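PDB 4YV9: transcriptional regulator, which binds SHP peptide pheromones in quorum sensing and, through an N-terminal helix-turn-helix region, probably binds DNA to regulate transcription. Local coordinates for residues 8-11 against 12-15; 106-109 against 110-114. All coordinates share one frame; numbering follows the deposited sequence.

Contact 1: 8-11 against 12-15; sequences TLRR and LRQG. With SO4 (sulfate ion), chain M.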
ATOM      1  N   THR B   8      -3.337 -24.366   3.452  1.00 54.53           N
ATOM      2  CA  THR B   8      -3.689 -23.100   2.840  1.00 55.35           C
ATOM      3  C   THR B   8      -3.507 -23.171   1.326  1.00 46.63           C
ATOM      4  O   THR B   8      -4.355 -22.700   0.572  1.00 44.34           O
ATOM      5  CB  THR B   8      -2.863 -21.963   3.426  1.00 52.69           C
ATOM      6  OG1 THR B   8      -3.077 -21.917   4.845  1.00 58.10           O
ATOM      7  CG2 THR B   8      -3.276 -20.642   2.799  1.00 52.30           C
ATOM      8  N   LEU B   9      -2.413 -23.776   0.871  1.00 43.99           N
ATOM      9  CA  LEU B   9      -2.241 -24.011  -0.563  1.00 39.84           C
ATOM     10  C   LEU B   9      -3.431 -24.764  -1.166  1.00 42.71           C
ATOM     11  O   LEU B   9      -3.981 -24.376  -2.199  1.00 37.51           O
ATOM     12  CB  LEU B   9      -0.958 -24.802  -0.846  1.00 38.61           C
ATOM     13  CG  LEU B   9      -0.819 -25.136  -2.337  1.00 38.52           C
ATOM     14  CD1 LEU B   9      -0.697 -23.847  -3.147  1.00 40.84           C
ATOM     15  CD2 LEU B   9       0.361 -26.058  -2.612  1.00 43.00           C
ATOM     16  N   ARG B  10      -3.816 -25.852  -0.517  1.00 41.34           N
ATOM     17  CA  ARG B  10      -4.957 -26.646  -0.958  1.00 42.10           C
ATOM     18  C   ARG B  10      -6.210 -25.793  -1.094  1.00 41.23           C
ATOM     19  O   ARG B  10      -6.911 -25.872  -2.095  1.00 39.70           O
ATOM     20  CB  ARG B  10      -5.215 -27.792   0.022  1.00 43.61           C
ATOM     21  CG  ARG B  10      -6.473 -28.600  -0.253  1.00 58.72           C
ATOM     22  CD  ARG B  10      -6.631 -29.693   0.809  1.00 63.79           C
ATOM     23  NE  ARG B  10      -8.018 -30.122   0.977  1.00 78.68           N
ATOM     24  CZ  ARG B  10      -8.414 -31.082   1.812  1.00 87.28           C
ATOM     25  NH1 ARG B  10      -7.527 -31.721   2.565  1.00 93.04           N
ATOM     26  NH2 ARG B  10      -9.700 -31.402   1.899  1.00 88.17           N
ATOM     27  N   ARG B  11      -6.494 -25.001  -0.062  1.00 44.41           N
ATOM     28  CA  ARG B  11      -7.672 -24.148  -0.051  1.00 46.40           C
ATOM     29  C   ARG B  11      -7.636 -23.132  -1.187  1.00 44.32           C
ATOM     30  O   ARG B  11      -8.624 -22.921  -1.881  1.00 45.36           O
ATOM     31  CB  ARG B  11      -7.790 -23.418   1.287  1.00 52.06           C
ATOM     32  CG  ARG B  11      -8.997 -22.497   1.390  1.00 58.99           C
ATOM     33  CD  ARG B  11      -9.161 -21.935   2.798  1.00 73.02           C
ATOM     34  NE  ARG B  11      -8.036 -21.095   3.199  1.00 75.54           N
ATOM     35  CZ  ARG B  11      -7.939 -19.796   2.932  1.00 79.71           C
ATOM     36  NH1 ARG B  11      -8.901 -19.178   2.255  1.00 79.98           N
ATOM     37  NH2 ARG B  11      -6.876 -19.115   3.339  1.00 80.11           N
ATOM     38  N   LEU B  12      -6.498 -22.490  -1.369  1.00 41.66           N
ATOM     39  CA  LEU B  12      -6.401 -21.468  -2.405  1.00 45.62           C
ATOM     40  C   LEU B  12      -6.504 -22.089  -3.805  1.00 42.30           C
ATOM     41  O   LEU B  12      -7.189 -21.566  -4.684  1.00 38.64           O
ATOM     42  CB  LEU B  12      -5.104 -20.684  -2.241  1.00 42.07           C
ATOM     43  CG  LEU B  12      -5.061 -19.805  -0.992  1.00 49.15           C
ATOM     44  CD1 LEU B  12      -3.651 -19.332  -0.726  1.00 56.63           C
ATOM     45  CD2 LEU B  12      -5.985 -18.615  -1.150  1.00 54.01           C
ATOM     46  N   ARG B  13      -5.846 -23.225  -3.992  1.00 38.13           N
ATOM     47  CA  ARG B  13      -5.878 -23.937  -5.269  1.00 36.99           C
ATOM     48  C   ARG B  13      -7.267 -24.455  -5.644  1.00 40.39           C
ATOM     49  O   ARG B  13      -7.740 -24.224  -6.754  1.00 40.33           O
ATOM     50  CB  ARG B  13      -4.901 -25.115  -5.251  1.00 38.71           C
ATOM     51  CG  ARG B  13      -5.054 -26.014  -6.465  1.00 36.52           C
ATOM     52  CD  ARG B  13      -4.281 -27.344  -6.352  1.00 35.15           C
ATOM     53  NE  ARG B  13      -4.714 -28.195  -5.242  1.00 32.22           N
ATOM     54  CZ  ARG B  13      -5.769 -29.008  -5.271  1.00 39.73           C
ATOM     55  NH1 ARG B  13      -6.529 -29.084  -6.359  1.00 38.21           N
ATOM     56  NH2 ARG B  13      -6.068 -29.745  -4.204  1.00 43.12           N
ATOM     57  N   GLN B  14      -7.909 -25.176  -4.726  1.00 37.54           N
ATOM     58  CA  GLN B  14      -9.291 -25.593  -4.935  1.00 37.61           C
ATOM     59  C   GLN B  14     -10.200 -24.382  -5.118  1.00 42.63           C
ATOM     60  O   GLN B  14     -11.141 -24.414  -5.910  1.00 46.63           O
ATOM     61  CB  GLN B  14      -9.779 -26.454  -3.768  1.00 47.11           C
ATOM     62  CG  GLN B  14      -9.028 -27.786  -3.657  1.00 45.43           C
ATOM     63  CD  GLN B  14      -9.472 -28.610  -2.464  1.00 50.86           C
ATOM     64  OE1 GLN B  14      -9.878 -28.071  -1.444  1.00 47.32           O
ATOM     65  NE2 GLN B  14      -9.399 -29.929  -2.593  1.00 53.79           N
ATOM     66  N   GLY B  15      -9.903 -23.313  -4.392  1.00 40.23           N
ATOM     67  CA  GLY B  15     -10.683 -22.094  -4.482  1.00 42.33           C
ATOM     68  C   GLY B  15     -10.646 -21.464  -5.868  1.00 44.05           C
ATOM     69  O   GLY B  15     -11.561 -20.724  -6.244  1.00 43.04           O
TER
HETATM   70  S   SO4 M 301      -9.167 -31.447  -5.757  1.00 80.69           S
HETATM   71  O1  SO4 M 301      -8.227 -31.229  -4.662  1.00 70.82           O
HETATM   72  O2  SO4 M 301     -10.323 -30.561  -5.622  1.00 85.79           O
HETATM   73  O3  SO4 M 301      -8.514 -31.167  -7.037  1.00 87.56           O
HETATM   74  O4  SO4 M 301      -9.614 -32.835  -5.729  1.00 82.42           O

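Contact 2: 106-109 against 110-114; sequences STMI and KAILS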
ATOM      1  N   SER B 106      13.614  -1.106  22.641  1.00 50.36           N
ATOM      2  CA  SER B 106      13.313  -0.474  23.921  1.00 49.36           C
ATOM      3  C   SER B 106      13.584   1.011  23.804  1.00 43.72           C
ATOM      4  O   SER B 106      12.846   1.807  24.370  1.00 46.51           O
ATOM      5  CB  SER B 106      14.103  -1.108  25.071  1.00 54.82           C
ATOM      6  OG  SER B 106      15.495  -1.074  24.835  1.00 58.74           O
ATOM      7  N   THR B 107      14.618   1.389  23.050  1.00 39.73           N
ATOM      8  CA  THR B 107      14.883   2.803  22.796  1.00 40.04           C
ATOM      9  C   THR B 107      13.658   3.445  22.142  1.00 38.51           C
ATOM     10  O   THR B 107      13.253   4.543  22.512  1.00 42.25           O
ATOM     11  CB  THR B 107      16.137   3.020  21.900  1.00 44.12           C
ATOM     12  OG1 THR B 107      17.326   2.774  22.669  1.00 43.80           O
ATOM     13  CG2 THR B 107      16.168   4.458  21.386  1.00 38.24           C
HETATM   14  N   MSE B 108      13.051   2.735  21.196  1.00 39.24           N
HETATM   15  CA  MSE B 108      11.810   3.187  20.580  1.00 45.08           C
HETATM   16  C   MSE B 108      10.594   3.209  21.530  1.00 45.37           C
HETATM   17  O   MSE B 108       9.742   4.096  21.445  1.00 41.51           O
HETATM   18  CB  MSE B 108      11.483   2.306  19.378  1.00 44.90           C
HETATM   19  CG  MSE B 108      10.184   2.665  18.744  1.00 46.05           C
HETATM   20 SE   MSE B 108       9.650   1.460  17.273  1.00 57.93          SE
HETATM   21  CE  MSE B 108       7.795   1.921  17.349  1.00 49.86           C
ATOM     22  N   ILE B 109      10.498   2.212  22.400  1.00 43.44           N
ATOM     23  CA  ILE B 109       9.409   2.165  23.387  1.00 48.25           C
ATOM     24  C   ILE B 109       9.501   3.349  24.351  1.00 43.18           C
ATOM     25  O   ILE B 109       8.488   3.958  24.706  1.00 51.15           O
ATOM     26  CB  ILE B 109       9.422   0.855  24.182  1.00 47.28           C
ATOM     27  CG1 ILE B 109       9.147  -0.323  23.251  1.00 48.99           C
ATOM     28  CG2 ILE B 109       8.343   0.866  25.271  1.00 47.38           C
ATOM     29  CD1 ILE B 109       9.383  -1.673  23.891  1.00 52.42           C
ATOM     30  N   LYS B 110      10.725   3.684  24.751  1.00 42.87           N
ATOM     31  CA  LYS B 110      10.966   4.842  25.613  1.00 45.69           C
ATOM     32  C   LYS B 110      10.569   6.138  24.913  1.00 41.25           C
ATOM     33  O   LYS B 110       9.991   7.033  25.532  1.00 43.86           O
ATOM     34  CB  LYS B 110      12.435   4.911  26.041  1.00 44.79           C
ATOM     35  CG  LYS B 110      12.902   3.725  26.886  1.00 47.65           C
ATOM     36  CD  LYS B 110      14.325   3.935  27.400  1.00 44.17           C
ATOM     37  CE  LYS B 110      14.876   2.674  28.039  1.00 47.68           C
ATOM     38  NZ  LYS B 110      16.237   2.909  28.612  1.00 47.27           N
ATOM     39  N   ALA B 111      10.889   6.240  23.626  1.00 43.07           N
ATOM     40  CA  ALA B 111      10.545   7.429  22.844  1.00 45.01           C
ATOM     41  C   ALA B 111       9.035   7.618  22.798  1.00 47.99           C
ATOM     42  O   ALA B 111       8.530   8.723  22.972  1.00 49.18           O
ATOM     43  CB  ALA B 111      11.105   7.326  21.424  1.00 39.93           C
ATOM     44  N   ILE B 112       8.321   6.528  22.553  1.00 47.60           N
ATOM     45  CA  ILE B 112       6.867   6.586  22.447  1.00 54.39           C
ATOM     46  C   ILE B 112       6.257   6.875  23.799  1.00 55.13           C
ATOM     47  O   ILE B 112       5.374   7.725  23.931  1.00 62.66           O
ATOM     48  CB  ILE B 112       6.280   5.269  21.897  1.00 52.81           C
ATOM     49  CG1 ILE B 112       6.641   5.109  20.430  1.00 56.57           C
ATOM     50  CG2 ILE B 112       4.764   5.233  22.079  1.00 53.05           C
ATOM     51  CD1 ILE B 112       6.614   3.671  19.965  1.00 57.95           C
ATOM     52  N   LEU B 113       6.742   6.158  24.806  1.00 57.16           N
ATOM     53  CA  LEU B 113       6.256   6.310  26.172  1.00 55.30           C
ATOM     54  C   LEU B 113       6.456   7.724  26.711  1.00 55.81           C
ATOM     55  O   LEU B 113       5.674   8.186  27.545  1.00 55.01           O
ATOM     56  CB  LEU B 113       6.947   5.299  27.091  1.00 56.77           C
ATOM     57  CG  LEU B 113       6.731   5.422  28.599  1.00 65.70           C
ATOM     58  CD1 LEU B 113       5.266   5.292  28.930  1.00 56.26           C
ATOM     59  CD2 LEU B 113       7.541   4.369  29.320  1.00 64.85           C
ATOM     60  N   SER B 114       7.499   8.411  26.244  1.00 51.92           N
ATOM     61  CA  SER B 114       7.771   9.780  26.689  1.00 56.22           C
ATOM     62  C   SER B 114       6.668  10.749  26.269  1.00 66.77           C
ATOM     63  O   SER B 114       6.532  11.829  26.850  1.00 63.59           O
ATOM     64  CB  SER B 114       9.108  10.281  26.142  1.00 53.49           C
ATOM     65  OG  SER B 114       9.030  10.457  24.740  1.00 67.58           O
TER

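Contact 1: 8-11 against 12-15
In the opening helix of the helix-turn-helix region, 6-15, Arg10 and Gln14 meet one turn apart, while Arg13 and Gln14 together hold a sulfate ion. Four successive i to i+4 backbone bonds run from Thr8-Leu12 to Arg11-Gly15, and the Gln14 N to Arg10 O bond of 2.9 Å sets these two side chains on the same side of the helix.

Gln14 sends CG back beside its own backbone N (chi1 -65°), which lays CG 3.3 Å from Arg10 O and carries the extended amide against the Arg10 chain. Its OE1 lies at the edge of the Arg10 guanidinium, 3.7 Å from Arg10 NE, with the two planes 81° apart; its NE2 donates to sulfate O1 at 2.7 Å. Arg13 reaches the same anion from the adjacent position on the helix. Its chain bends at chi3 (62°), bringing the guanidinium edge-on to the sulfate: NH2 reaches O1 at 2.7 Å and NH1 reaches O3 at 3.0 Å. Arg10 O lies over one face of that guanidinium. Glu37 pairs with Arg13 NE and the backbone O of Val18 takes NH1, so the group is held from several sides.

On another side of the helix Thr8 and Leu12 run side by side, Thr8 CG2 meeting Leu12 CD1 at 3.8 Å, and both pack on Phe62 and Thr65 of helix 59-66. Threonine suits this seam because its methyl joins the apolar row while OG1 bonds His66. Arg11 bonds Thr65 and also Gln139 of the second subunit.

Two good bonds, from Arg13 NH2 and Gln14 NE2, and a weak one from Arg13 NH1 converge on O1, forming a small anion site; the sulfate probably comes from the crystallisation liquor, but a cluster of N-H donors of this kind could probably also accept a phosphate.

Contact 2: 106-109 against 110-114
The flat groups between Met108 and Ile112, as in the neighbouring turns, are peptide carbonyls, and their donors are tilted from the carbonyl planes: Ile112 N, for instance, is tilted 26° from the Met108 carbonyl plane in a bond of 3.0 Å to Met108 O. Carbon chains crowd the same oxygens. Lys110 CG lies 3.2 Å from Ser106 O, and Leu113 CB lies 3.1 Å from Ile109 O.

The apolar contact joins two side chains at an angle to each other. Met108, present as selenomethionine, runs extended with CG anti to its backbone N (chi1 177°), and its terminal CE presses against Ile112 CD1 at 3.4 Å, a tight approach. A long unbranched chain suits this place because it can reach forward by a turn; beta-branching restricts chi1 of Ile112, and its CG1 branch carries CD1 to meet CE. Ser114 OG donates to Ala111 O, three residues back, over a short 2.5 Å, so the small hydroxyl folds back onto a backbone carbonyl, where Arg153 adds weak bonds.

Lys110 carries its amine outward to a salt bridge with Glu126. Around the rest, Ile109 and Leu113 pack on helix 89-98, Met108 on helix 142-151, and Ile112 on Val80 of helix 72-85 and on the bound peptide.

Overall arrangement
The two contacts are both i to i+4 helical turns, but they belong to different parts of the chain. Contact 1 comes first, on helix 6-15 of the helix-turn-helix region; contact 2 follows on helix 103-113 of the all-helical C-terminal domain, whose family belongs to the TPR clan. Their centres lie 42 Å apart and their nearest atoms about 29 Å, so nothing touches between them. Contact 1 is partly buried and borders the second subunit, whereas contact 2 is buried and borders the bound peptide. This separation is consistent with a receptor whose pheromone-sensing and DNA-reading parts are distinct; how the two communicate is not settled by these contacts.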